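Local coordinates for flavin prenyltransferase PAD1, mitochondrial (Aspergillus niger, PDB 6QLG), which probably joins a dimethylallyl group to N5 and C6 of FMN without a metal, making the prenylated flavin cofactor of ferulic acid decarboxylase FDC1, at residues Thr70-Ser75 with Asp98-Ile103; Arg42-Met47 with Asp118-Val123; Arg153-Leu158 with Leu209-Leu214. All coordinates share one frame; numbering follows the deposited sequence. Where two conformers were deposited one is given.

Contact 1: Thr70-Ser75 with Asp98-Ile103. With FMN (flavin mononucleotide), chain M.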
loop_
_atom_site.group_PDB
_atom_site.type_symbol
_atom_site.label_atom_id
_atom_site.label_comp_id
_atom_site.label_asym_id
_atom_site.label_seq_id
_atom_site.Cartn_x
_atom_site.Cartn_y
_atom_site.Cartn_z
ATOM N N THR B 70 -36.215 -1.056 -20.488
ATOM C CA THR B 70 -35.115 -0.113 -20.344
ATOM C C THR B 70 -35.560 1.132 -19.588
ATOM O O THR B 70 -36.661 1.649 -19.804
ATOM C CB THR B 70 -34.554 0.289 -21.710
ATOM O OG1 THR B 70 -35.610 0.802 -22.531
ATOM C CG2 THR B 70 -33.915 -0.910 -22.398
ATOM N N HIS B 71 -34.689 1.610 -18.702
ATOM C CA HIS B 71 -34.899 2.842 -17.949
ATOM C C HIS B 71 -33.770 3.798 -18.307
ATOM O O HIS B 71 -32.615 3.569 -17.932
ATOM C CB HIS B 71 -34.944 2.565 -16.447
ATOM C CG HIS B 71 -36.162 1.814 -16.010
ATOM N ND1 HIS B 71 -37.174 2.397 -15.277
ATOM C CD2 HIS B 71 -36.536 0.528 -16.210
ATOM C CE1 HIS B 71 -38.116 1.501 -15.039
ATOM N NE2 HIS B 71 -37.753 0.359 -15.595
ATOM N N LEU B 72 -34.098 4.862 -19.033
ATOM C CA LEU B 72 -33.103 5.764 -19.596
ATOM C C LEU B 72 -32.920 6.986 -18.707
ATOM O O LEU B 72 -33.900 7.580 -18.245
ATOM C CB LEU B 72 -33.503 6.201 -21.005
ATOM C CG LEU B 72 -32.688 7.344 -21.621
ATOM C CD1 LEU B 72 -31.287 6.874 -21.982
ATOM C CD2 LEU B 72 -33.394 7.921 -22.840
ATOM N N VAL B 73 -31.662 7.350 -18.466
ATOM C CA VAL B 73 -31.296 8.628 -17.868
ATOM C C VAL B 73 -30.228 9.257 -18.752
ATOM O O VAL B 73 -29.264 8.587 -19.139
ATOM C CB VAL B 73 -30.779 8.476 -16.424
ATOM C CG1 VAL B 73 -30.575 9.845 -15.792
ATOM C CG2 VAL B 73 -31.738 7.641 -15.591
ATOM N N MET B 74 -30.405 10.533 -19.083
ATOM C CA MET B 74 -29.462 11.271 -19.911
ATOM C C MET B 74 -28.963 12.481 -19.139
ATOM O O MET B 74 -29.762 13.212 -18.541
ATOM C CB MET B 74 -30.106 11.728 -21.226
ATOM C CG MET B 74 -30.569 10.609 -22.141
ATOM S SD MET B 74 -31.250 11.258 -23.688
ATOM C CE MET B 74 -32.570 12.287 -23.058
ATOM N N SER B 75 -27.652 12.697 -19.158
ATOM C CA SER B 75 -27.102 13.884 -18.528
ATOM C C SER B 75 -27.291 15.095 -19.438
ATOM O O SER B 75 -27.662 14.977 -20.608
ATOM C CB SER B 75 -25.621 13.693 -18.199
ATOM O OG SER B 75 -24.811 13.893 -19.346
ATOM N N ASP B 98 -38.403 2.424 -22.545
ATOM C CA ASP B 98 -39.692 2.190 -21.906
ATOM C C ASP B 98 -39.980 3.246 -20.847
ATOM O O ASP B 98 -41.126 3.681 -20.691
ATOM C CB ASP B 98 -39.723 0.790 -21.294
ATOM C CG ASP B 98 -39.559 -0.299 -22.333
ATOM O OD1 ASP B 98 -40.344 -0.323 -23.300
ATOM O OD2 ASP B 98 -38.634 -1.123 -22.192
ATOM N N TYR B 99 -38.951 3.674 -20.117
ATOM C CA TYR B 99 -39.102 4.667 -19.065
ATOM C C TYR B 99 -37.915 5.617 -19.095
ATOM O O TYR B 99 -36.789 5.219 -19.406
ATOM C CB TYR B 99 -39.221 4.008 -17.684
ATOM C CG TYR B 99 -40.432 3.116 -17.554
ATOM C CD1 TYR B 99 -40.327 1.742 -17.727
ATOM C CD2 TYR B 99 -41.683 3.649 -17.273
ATOM C CE1 TYR B 99 -41.436 0.922 -17.617
ATOM C CE2 TYR B 99 -42.797 2.838 -17.160
ATOM C CZ TYR B 99 -42.668 1.476 -17.333
ATOM O OH TYR B 99 -43.774 0.664 -17.221
ATOM N N VAL B 100 -38.184 6.881 -18.779
ATOM C CA VAL B 100 -37.173 7.932 -18.755
ATOM C C VAL B 100 -37.281 8.662 -17.426
ATOM O O VAL B 100 -38.383 9.018 -16.997
ATOM C CB VAL B 100 -37.339 8.920 -19.927
ATOM C CG1 VAL B 100 -36.224 9.959 -19.905
ATOM C CG2 VAL B 100 -37.358 8.182 -21.253
ATOM N N HIS B 101 -36.141 8.883 -16.776
ATOM C CA HIS B 101 -36.093 9.554 -15.487
ATOM C C HIS B 101 -35.216 10.794 -15.578
ATOM O O HIS B 101 -34.198 10.799 -16.277
ATOM C CB HIS B 101 -35.574 8.612 -14.398
ATOM C CG HIS B 101 -36.271 7.287 -14.365
ATOM N ND1 HIS B 101 -37.493 7.104 -13.754
ATOM C CD2 HIS B 101 -35.920 6.083 -14.874
ATOM C CE1 HIS B 101 -37.863 5.843 -13.884
ATOM N NE2 HIS B 101 -36.927 5.202 -14.561
ATOM N N ASN B 102 -35.625 11.843 -14.869
ATOM C CA ASN B 102 -34.906 13.109 -14.886
ATOM C C ASN B 102 -33.576 12.971 -14.150
ATOM O O ASN B 102 -33.514 12.384 -13.066
ATOM C CB ASN B 102 -35.768 14.198 -14.245
ATOM C CG ASN B 102 -35.217 15.595 -14.458
ATOM O OD1 ASN B 102 -34.038 15.857 -14.224
ATOM N ND2 ASN B 102 -36.080 16.507 -14.893
ATOM N N ILE B 103 -32.513 13.526 -14.741
ATOM C CA ILE B 103 -31.176 13.436 -14.156
ATOM C C ILE B 103 -31.133 14.054 -12.762
ATOM O O ILE B 103 -30.334 13.637 -11.912
ATOM C CB ILE B 103 -30.147 14.092 -15.102
ATOM C CG1 ILE B 103 -28.725 13.955 -14.551
ATOM C CG2 ILE B 103 -30.485 15.560 -15.336
ATOM C CD1 ILE B 103 -28.136 12.583 -14.716
HETATM N N1 FMN M . -15.303 13.793 -21.626
HETATM C C2 FMN M . -14.688 12.561 -21.554
HETATM O O2 FMN M . -14.289 12.144 -20.474
HETATM N N3 FMN M . -14.526 11.807 -22.695
HETATM C C4 FMN M . -14.982 12.292 -23.907
HETATM O O4 FMN M . -14.848 11.635 -24.941
HETATM C C4A FMN M . -15.602 13.532 -23.987
HETATM N N5 FMN M . -16.049 13.994 -25.211
HETATM C C5A FMN M . -16.671 15.225 -25.308
HETATM C C6 FMN M . -17.128 15.697 -26.544
HETATM C C7 FMN M . -17.754 16.936 -26.655
HETATM C C7M FMN M . -18.238 17.428 -27.993
HETATM C C8 FMN M . -17.924 17.705 -25.503
HETATM C C8M FMN M . -18.596 19.049 -25.586
HETATM C C9 FMN M . -17.462 17.228 -24.271
HETATM C C9A FMN M . -16.837 15.991 -24.159
HETATM N N10 FMN M . -16.392 15.514 -22.926
HETATM C C10 FMN M . -15.761 14.286 -22.836
HETATM C "C1'" FMN M . -16.546 16.345 -21.682
HETATM C "C2'" FMN M . -17.772 16.041 -20.819
HETATM O "O2'" FMN M . -18.959 16.302 -21.539
HETATM C "C3'" FMN M . -17.710 16.906 -19.559
HETATM O "O3'" FMN M . -16.625 16.485 -18.764
HETATM C "C4'" FMN M . -18.988 16.848 -18.731
HETATM O "O4'" FMN M . -18.774 17.476 -17.486
HETATM C "C5'" FMN M . -19.429 15.416 -18.473
HETATM O "O5'" FMN M . -20.687 15.470 -17.844
HETATM P P FMN M . -21.596 14.152 -17.694
HETATM O O1P FMN M . -22.536 14.334 -16.528
HETATM O O2P FMN M . -22.386 13.972 -18.967
HETATM O O3P FMN M . -20.742 12.931 -17.433
HETATM O O HOH W 1 -32.900 11.853 -18.305
HETATM O O HOH W 2 -32.705 14.473 -17.629
#

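Contact 2: Arg42-Met47 with Asp118-Val123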
loop_
_atom_site.group_PDB
_atom_site.type_symbol
_atom_site.label_atom_id
_atom_site.label_comp_id
_atom_site.label_asym_id
_atom_site.label_seq_id
_atom_site.Cartn_x
_atom_site.Cartn_y
_atom_site.Cartn_z
ATOM N N ARG B 42 -35.040 -5.778 -16.318
ATOM C CA ARG B 42 -34.883 -4.329 -16.310
ATOM C C ARG B 42 -33.405 -3.977 -16.365
ATOM O O ARG B 42 -32.607 -4.512 -15.588
ATOM C CB ARG B 42 -35.508 -3.707 -15.060
ATOM C CG ARG B 42 -37.018 -3.784 -14.976
ATOM C CD ARG B 42 -37.450 -3.591 -13.535
ATOM N NE ARG B 42 -38.814 -3.090 -13.403
ATOM C CZ ARG B 42 -39.423 -2.904 -12.236
ATOM N NH1 ARG B 42 -38.786 -3.173 -11.103
ATOM N NH2 ARG B 42 -40.667 -2.446 -12.200
ATOM N N ILE B 43 -33.042 -3.073 -17.271
ATOM C CA ILE B 43 -31.679 -2.572 -17.379
ATOM C C ILE B 43 -31.728 -1.053 -17.440
ATOM O O ILE B 43 -32.463 -0.483 -18.256
ATOM C CB ILE B 43 -30.946 -3.144 -18.608
ATOM C CG1 ILE B 43 -30.607 -4.618 -18.384
ATOM C CG2 ILE B 43 -29.682 -2.343 -18.901
ATOM C CD1 ILE B 43 -29.662 -5.191 -19.420
ATOM N N VAL B 44 -30.963 -0.401 -16.571
ATOM C CA VAL B 44 -30.835 1.051 -16.599
ATOM C C VAL B 44 -29.796 1.429 -17.645
ATOM O O VAL B 44 -28.670 0.917 -17.632
ATOM C CB VAL B 44 -30.454 1.595 -15.215
ATOM C CG1 VAL B 44 -30.269 3.105 -15.274
ATOM C CG2 VAL B 44 -31.507 1.220 -14.182
ATOM N N VAL B 45 -30.174 2.318 -18.557
ATOM C CA VAL B 45 -29.284 2.820 -19.597
ATOM C C VAL B 45 -29.021 4.289 -19.301
ATOM O O VAL B 45 -29.941 5.115 -19.344
ATOM C CB VAL B 45 -29.876 2.634 -21.000
ATOM C CG1 VAL B 45 -28.913 3.160 -22.053
ATOM C CG2 VAL B 45 -30.210 1.167 -21.246
ATOM N N ALA B 46 -27.771 4.620 -18.998
ATOM C CA ALA B 46 -27.374 5.988 -18.702
ATOM C C ALA B 46 -26.440 6.491 -19.793
ATOM O O ALA B 46 -25.489 5.799 -20.170
ATOM C CB ALA B 46 -26.696 6.082 -17.333
ATOM N N MET B 47 -26.720 7.684 -20.303
ATOM C CA MET B 47 -25.877 8.335 -21.294
ATOM C C MET B 47 -25.265 9.587 -20.684
ATOM O O MET B 47 -25.956 10.361 -20.012
ATOM C CB MET B 47 -26.677 8.693 -22.552
ATOM C CG MET B 47 -27.380 7.503 -23.201
ATOM S SD MET B 47 -28.153 7.885 -24.794
ATOM C CE MET B 47 -26.754 8.541 -25.703
ATOM N N ASP B 118 -31.736 -5.655 -13.003
ATOM C CA ASP B 118 -30.700 -6.640 -13.283
ATOM C C ASP B 118 -29.342 -6.029 -13.593
ATOM O O ASP B 118 -28.346 -6.758 -13.607
ATOM C CB ASP B 118 -31.119 -7.541 -14.448
ATOM C CG ASP B 118 -32.372 -8.327 -14.145
ATOM O OD1 ASP B 118 -33.241 -8.428 -15.033
ATOM O OD2 ASP B 118 -32.489 -8.839 -13.012
ATOM N N GLY B 119 -29.270 -4.733 -13.846
ATOM C CA GLY B 119 -27.989 -4.115 -14.106
ATOM C C GLY B 119 -28.142 -2.734 -14.703
ATOM O O GLY B 119 -29.247 -2.231 -14.912
ATOM N N MET B 120 -26.989 -2.137 -14.983
ATOM C CA MET B 120 -26.910 -0.771 -15.468
ATOM C C MET B 120 -25.709 -0.657 -16.387
ATOM O O MET B 120 -24.653 -1.233 -16.109
ATOM C CB MET B 120 -26.794 0.216 -14.300
ATOM C CG MET B 120 -26.493 1.652 -14.695
ATOM S SD MET B 120 -26.500 2.733 -13.251
ATOM C CE MET B 120 -26.553 4.347 -14.028
ATOM N N ILE B 121 -25.872 0.075 -17.486
ATOM C CA ILE B 121 -24.772 0.367 -18.393
ATOM C C ILE B 121 -24.732 1.868 -18.635
ATOM O O ILE B 121 -25.753 2.479 -18.972
ATOM C CB ILE B 121 -24.887 -0.413 -19.721
ATOM C CG1 ILE B 121 -23.738 -0.039 -20.660
ATOM C CG2 ILE B 121 -26.251 -0.196 -20.378
ATOM C CD1 ILE B 121 -23.570 -0.978 -21.841
ATOM N N VAL B 122 -23.562 2.465 -18.429
ATOM C CA VAL B 122 -23.323 3.872 -18.722
ATOM C C VAL B 122 -22.601 3.928 -20.062
ATOM O O VAL B 122 -21.435 3.532 -20.166
ATOM C CB VAL B 122 -22.513 4.557 -17.612
ATOM C CG1 VAL B 122 -22.421 6.054 -17.868
ATOM C CG2 VAL B 122 -23.141 4.286 -16.249
ATOM N N VAL B 123 -23.293 4.403 -21.092
ATOM C CA VAL B 123 -22.782 4.314 -22.458
ATOM C C VAL B 123 -23.221 5.534 -23.264
ATOM O O VAL B 123 -24.425 5.743 -23.471
ATOM C CB VAL B 123 -23.234 3.005 -23.127
ATOM C CG1 VAL B 123 -24.732 2.762 -22.907
ATOM C CG2 VAL B 123 -22.902 3.021 -24.612
#

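Contact 3: Arg153-Leu158 with Leu209-Leu214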
loop_
_atom_site.group_PDB
_atom_site.type_symbol
_atom_site.label_atom_id
_atom_site.label_comp_id
_atom_site.label_asym_id
_atom_site.label_seq_id
_atom_site.Cartn_x
_atom_site.Cartn_y
_atom_site.Cartn_z
ATOM N N ARG B 153 -24.672 -5.242 -5.481
ATOM C CA ARG B 153 -23.921 -6.276 -6.197
ATOM C C ARG B 153 -24.590 -6.640 -7.521
ATOM O O ARG B 153 -24.666 -7.811 -7.898
ATOM C CB ARG B 153 -23.715 -7.520 -5.327
ATOM C CG ARG B 153 -22.441 -7.493 -4.484
ATOM C CD ARG B 153 -22.494 -6.403 -3.422
ATOM N NE ARG B 153 -21.415 -6.529 -2.445
ATOM C CZ ARG B 153 -21.245 -5.710 -1.411
ATOM N NH1 ARG B 153 -22.083 -4.700 -1.215
ATOM N NH2 ARG B 153 -20.235 -5.900 -0.570
ATOM N N ARG B 154 -25.077 -5.630 -8.234
ATOM C CA ARG B 154 -25.633 -5.806 -9.567
ATOM C C ARG B 154 -24.607 -5.401 -10.619
ATOM O O ARG B 154 -23.709 -4.594 -10.361
ATOM C CB ARG B 154 -26.917 -4.988 -9.736
ATOM C CG ARG B 154 -28.042 -5.424 -8.807
ATOM C CD ARG B 154 -29.210 -4.452 -8.832
ATOM N NE ARG B 154 -30.115 -4.667 -7.706
ATOM C CZ ARG B 154 -31.058 -3.810 -7.327
ATOM N NH1 ARG B 154 -31.227 -2.669 -7.984
ATOM N NH2 ARG B 154 -31.835 -4.092 -6.289
ATOM N N ARG B 155 -24.746 -5.977 -11.812
ATOM C CA ARG B 155 -23.781 -5.752 -12.881
ATOM C C ARG B 155 -23.823 -4.300 -13.344
ATOM O O ARG B 155 -24.887 -3.772 -13.679
ATOM C CB ARG B 155 -24.063 -6.706 -14.044
ATOM C CG ARG B 155 -23.243 -6.468 -15.312
ATOM C CD ARG B 155 -21.739 -6.660 -15.109
ATOM N NE ARG B 155 -21.395 -7.853 -14.338
ATOM C CZ ARG B 155 -21.012 -9.011 -14.870
ATOM N NH1 ARG B 155 -20.930 -9.148 -16.187
ATOM N NH2 ARG B 155 -20.713 -10.036 -14.084
ATOM N N LEU B 156 -22.660 -3.650 -13.349
ATOM C CA LEU B 156 -22.528 -2.259 -13.767
ATOM C C LEU B 156 -21.419 -2.172 -14.803
ATOM O O LEU B 156 -20.263 -2.491 -14.504
ATOM C CB LEU B 156 -22.224 -1.344 -12.575
ATOM C CG LEU B 156 -21.861 0.107 -12.910
ATOM C CD1 LEU B 156 -23.045 0.836 -13.539
ATOM C CD2 LEU B 156 -21.371 0.848 -11.674
ATOM N N VAL B 157 -21.766 -1.737 -16.011
ATOM C CA VAL B 157 -20.824 -1.634 -17.120
ATOM C C VAL B 157 -20.634 -0.162 -17.458
ATOM O O VAL B 157 -21.609 0.553 -17.714
ATOM C CB VAL B 157 -21.308 -2.422 -18.350
ATOM C CG1 VAL B 157 -20.351 -2.223 -19.518
ATOM C CG2 VAL B 157 -21.442 -3.901 -18.014
ATOM N N LEU B 158 -19.382 0.285 -17.457
ATOM C CA LEU B 158 -19.031 1.662 -17.783
ATOM C C LEU B 158 -18.281 1.663 -19.109
ATOM O O LEU B 158 -17.132 1.214 -19.177
ATOM C CB LEU B 158 -18.182 2.292 -16.679
ATOM C CG LEU B 158 -18.688 2.193 -15.240
ATOM C CD1 LEU B 158 -17.724 2.894 -14.297
ATOM C CD2 LEU B 158 -20.078 2.784 -15.119
ATOM N N LEU B 209 -23.477 -6.105 -24.360
ATOM C CA LEU B 209 -24.634 -6.806 -23.819
ATOM C C LEU B 209 -24.325 -8.256 -23.475
ATOM O O LEU B 209 -25.105 -8.883 -22.748
ATOM C CB LEU B 209 -25.798 -6.721 -24.807
ATOM C CG LEU B 209 -26.232 -5.292 -25.150
ATOM C CD1 LEU B 209 -27.488 -5.288 -26.008
ATOM C CD2 LEU B 209 -26.443 -4.463 -23.887
ATOM N N ASP B 210 -23.211 -8.801 -23.976
ATOM C CA ASP B 210 -22.748 -10.104 -23.506
ATOM C C ASP B 210 -22.529 -10.104 -22.000
ATOM O O ASP B 210 -22.741 -11.128 -21.340
ATOM C CB ASP B 210 -21.447 -10.496 -24.213
ATOM C CG ASP B 210 -21.675 -11.014 -25.619
ATOM O OD1 ASP B 210 -22.817 -11.404 -25.936
ATOM O OD2 ASP B 210 -20.703 -11.039 -26.403
ATOM N N LEU B 211 -22.104 -8.970 -21.439
ATOM C CA LEU B 211 -21.853 -8.877 -20.008
ATOM C C LEU B 211 -23.128 -8.952 -19.180
ATOM O O LEU B 211 -23.046 -9.160 -17.965
ATOM C CB LEU B 211 -21.095 -7.585 -19.702
ATOM C CG LEU B 211 -19.686 -7.561 -20.301
ATOM C CD1 LEU B 211 -19.154 -6.141 -20.408
ATOM C CD2 LEU B 211 -18.749 -8.434 -19.478
ATOM N N PHE B 212 -24.296 -8.785 -19.801
ATOM C CA PHE B 212 -25.577 -9.028 -19.151
ATOM C C PHE B 212 -26.190 -10.353 -19.584
ATOM O O PHE B 212 -27.392 -10.565 -19.386
ATOM C CB PHE B 212 -26.547 -7.881 -19.440
ATOM C CG PHE B 212 -26.054 -6.538 -18.983
ATOM C CD1 PHE B 212 -26.262 -6.114 -17.681
ATOM C CD2 PHE B 212 -25.380 -5.699 -19.856
ATOM C CE1 PHE B 212 -25.809 -4.879 -17.257
ATOM C CE2 PHE B 212 -24.922 -4.462 -19.439
ATOM C CZ PHE B 212 -25.137 -4.051 -18.137
ATOM N N ASP B 213 -25.385 -11.236 -20.178
ATOM C CA ASP B 213 -25.842 -12.521 -20.704
ATOM C C ASP B 213 -26.982 -12.328 -21.701
ATOM O O ASP B 213 -28.041 -12.953 -21.612
ATOM C CB ASP B 213 -26.241 -13.466 -19.569
ATOM C CG ASP B 213 -25.117 -13.677 -18.572
ATOM O OD1 ASP B 213 -23.982 -13.968 -19.007
ATOM O OD2 ASP B 213 -25.367 -13.553 -17.355
ATOM N N LEU B 214 -26.749 -11.440 -22.666
ATOM C CA LEU B 214 -27.696 -11.144 -23.730
ATOM C C LEU B 214 -26.995 -11.298 -25.071
ATOM O O LEU B 214 -25.859 -10.845 -25.244
ATOM C CB LEU B 214 -28.268 -9.727 -23.596
ATOM C CG LEU B 214 -29.222 -9.486 -22.425
ATOM C CD1 LEU B 214 -29.390 -7.996 -22.177
ATOM C CD2 LEU B 214 -30.570 -10.150 -22.680
#

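Contact 1: Thr70-Ser75 with Asp98-Ile103
Thr-70 and Asp-98 are tied together twice. Asp-98 OD2 accepts from Thr-70 N (3.0 Å) through its anti lone pair, pointing away from the other carboxylate oxygen; Asp-98 N donates to Thr-70 OG1 (3.2 Å), which a chi1 of 55° sets between the backbone N and the carbonyl carbon. His-71 has Tyr-99 CD1 over one ring face, the planes nearly parallel (20°) but offset so that little of one ring lies over the other. At its edge, His-71 ND1 and His-101 NE2 share a nearly straight 2.9 Å hydrogen bond between almost coplanar rings (2°), while His-71 NE2 bonds Glu-69. Tyr-99 N donates to Thr-70 O, and Leu-72 continues the parallel ladder: its N donates to Tyr-99 O (2.7 Å) and its O accepts from His-101 N (3.0 Å). Val-73 CG1 meets Ile-103 CD1 at 3.8 Å. A water bridges Met-74 N and His-101 O. Ser-75, N-cap of helix 76-85, donates through OG to FMN O2P at a distance so short that its exact length is doubtful. Through helices 76-85 and 90-95 the strands form a beta-alpha-beta crossover at the Rossmann-like sheet's edge, flanked by helix 141-151 (on Val-73) and helix 53-65 (on Leu-72).

Contact 2: Arg42-Met47 with Asp118-Val123
Met-120 lies obliquely across Val-44 and ends against Ala-46. Its CG is anti to the backbone N (chi1 171°), and the extended chain beyond it carries the thioether along the neighbouring strand: CG lies 4.0 Å from Val-44 CB, and the terminal CE reaches Ala-46 CB at 3.7 Å. The small alanine methyl is approached a second time on this face, by Val-122 CG2 at 4.1 Å. On the other face the contacts are branch to branch and looser. Ile-121 CG2, set between its backbone N and carbonyl carbon, faces both Ile-43 CG2 and Val-45 CG2, each at 4.3 Å, while Val-45 CG1 meets Val-123 CG1.

The backbones beneath pair as a parallel ladder, most regular from Val-44 onward, with strand axes 4.7 Å apart at their closest and inclined by 19°. Val-44 bonds through N to Gly-119 O and through O to Ile-121 N; Ala-46 repeats the pattern two residues on, with N to Ile-121 O and O to Val-123 N (2.8 Å). Asp-118 N to Arg-42 O extends the bonding at the N-terminal end. Gly-119 adopts backbone angles at which a CB would collide with the preceding carbonyl oxygen.

Both faces are closed by helices: Met-149 of helix 141-151 packs on Val-44 and Met-120, and Leu-60 and Leu-63 of helix 53-65 pack on Val-45. A strand pair of this kind, at the centre of a parallel sheet ordered 3-2-1-4-5-6 with helices on both sides, is the hallmark of the Rossmann-like flavoprotein fold. The FMN-binding residues Gly-49 and Ser-126 follow soon after the C-terminal ends of these two strands, as nucleotide-binding loops do in that fold.

Contact 3: Arg153-Leu158 with Leu209-Leu214
Phe-212 lays the far end of its ring against two side chains of strand 155-160: CE1 meets Arg-155 CG at 3.6 Å and CZ meets Val-157 CG2 at 3.7 Å, both approaching obliquely to the ring. Arg-155 starts with CG anti to the backbone N (chi1 173°), which puts its methylene beside the phenyl; the chain then bends at chi2 and chi3, carrying the guanidinium over to Leu-211. There NH1 comes within 2.8 Å of Leu-211 O, but the angle is too poor for a hydrogen bond, and Leu-211 CB lies in plane at the guanidinium edge. Leu-211 and Phe-212 lie in the closing turn of helix 197-210, which ends in a Schellman motif: Leu-214 N bonds Leu-209 O (3.0 Å) and Asp-213 N bonds Asp-210 O (2.9 Å), with Asp-213 at positive phi (55°). Leu-209 O also accepts from Phe-212 N, the two donors arriving from opposite faces of its carbonyl plane. Leu-211 points toward the strand, where its side chain crosses that of Val-157 at about a right angle, CD1 lying 4.0 Å from Val-157 CG2. Phe-212 also touches Ile-121 of strand 119-125, and Arg-153 of a neighbouring subunit packs on Arg-155.

All three contacts reach the same parallel sheet: contacts 1 and 2 pair its strands, and contact 3 packs the end of helix 197-210 on strand 155-160. Contact 1 joins contact 2 through probable hydrogen bonds from Val-45 N to His-71 O (2.8 Å) and from Met-47 N to Val-73 O (2.9 Å). Contact 2 meets contact 3 likewise, through Val-122 N and Val-157 O (2.8 Å), and Phe-212 CZ comes 3.5 Å from Met-120 O. Contacts 1 and 3 do not touch, their centres about 18 Å apart. Contact 1 reaches FMN through Ser-75, and the Val-122 side chain lies about 7 Å from a bound FMN. Leu-211 of contact 3 lies about 10 Å from dimethylallyl diphosphate.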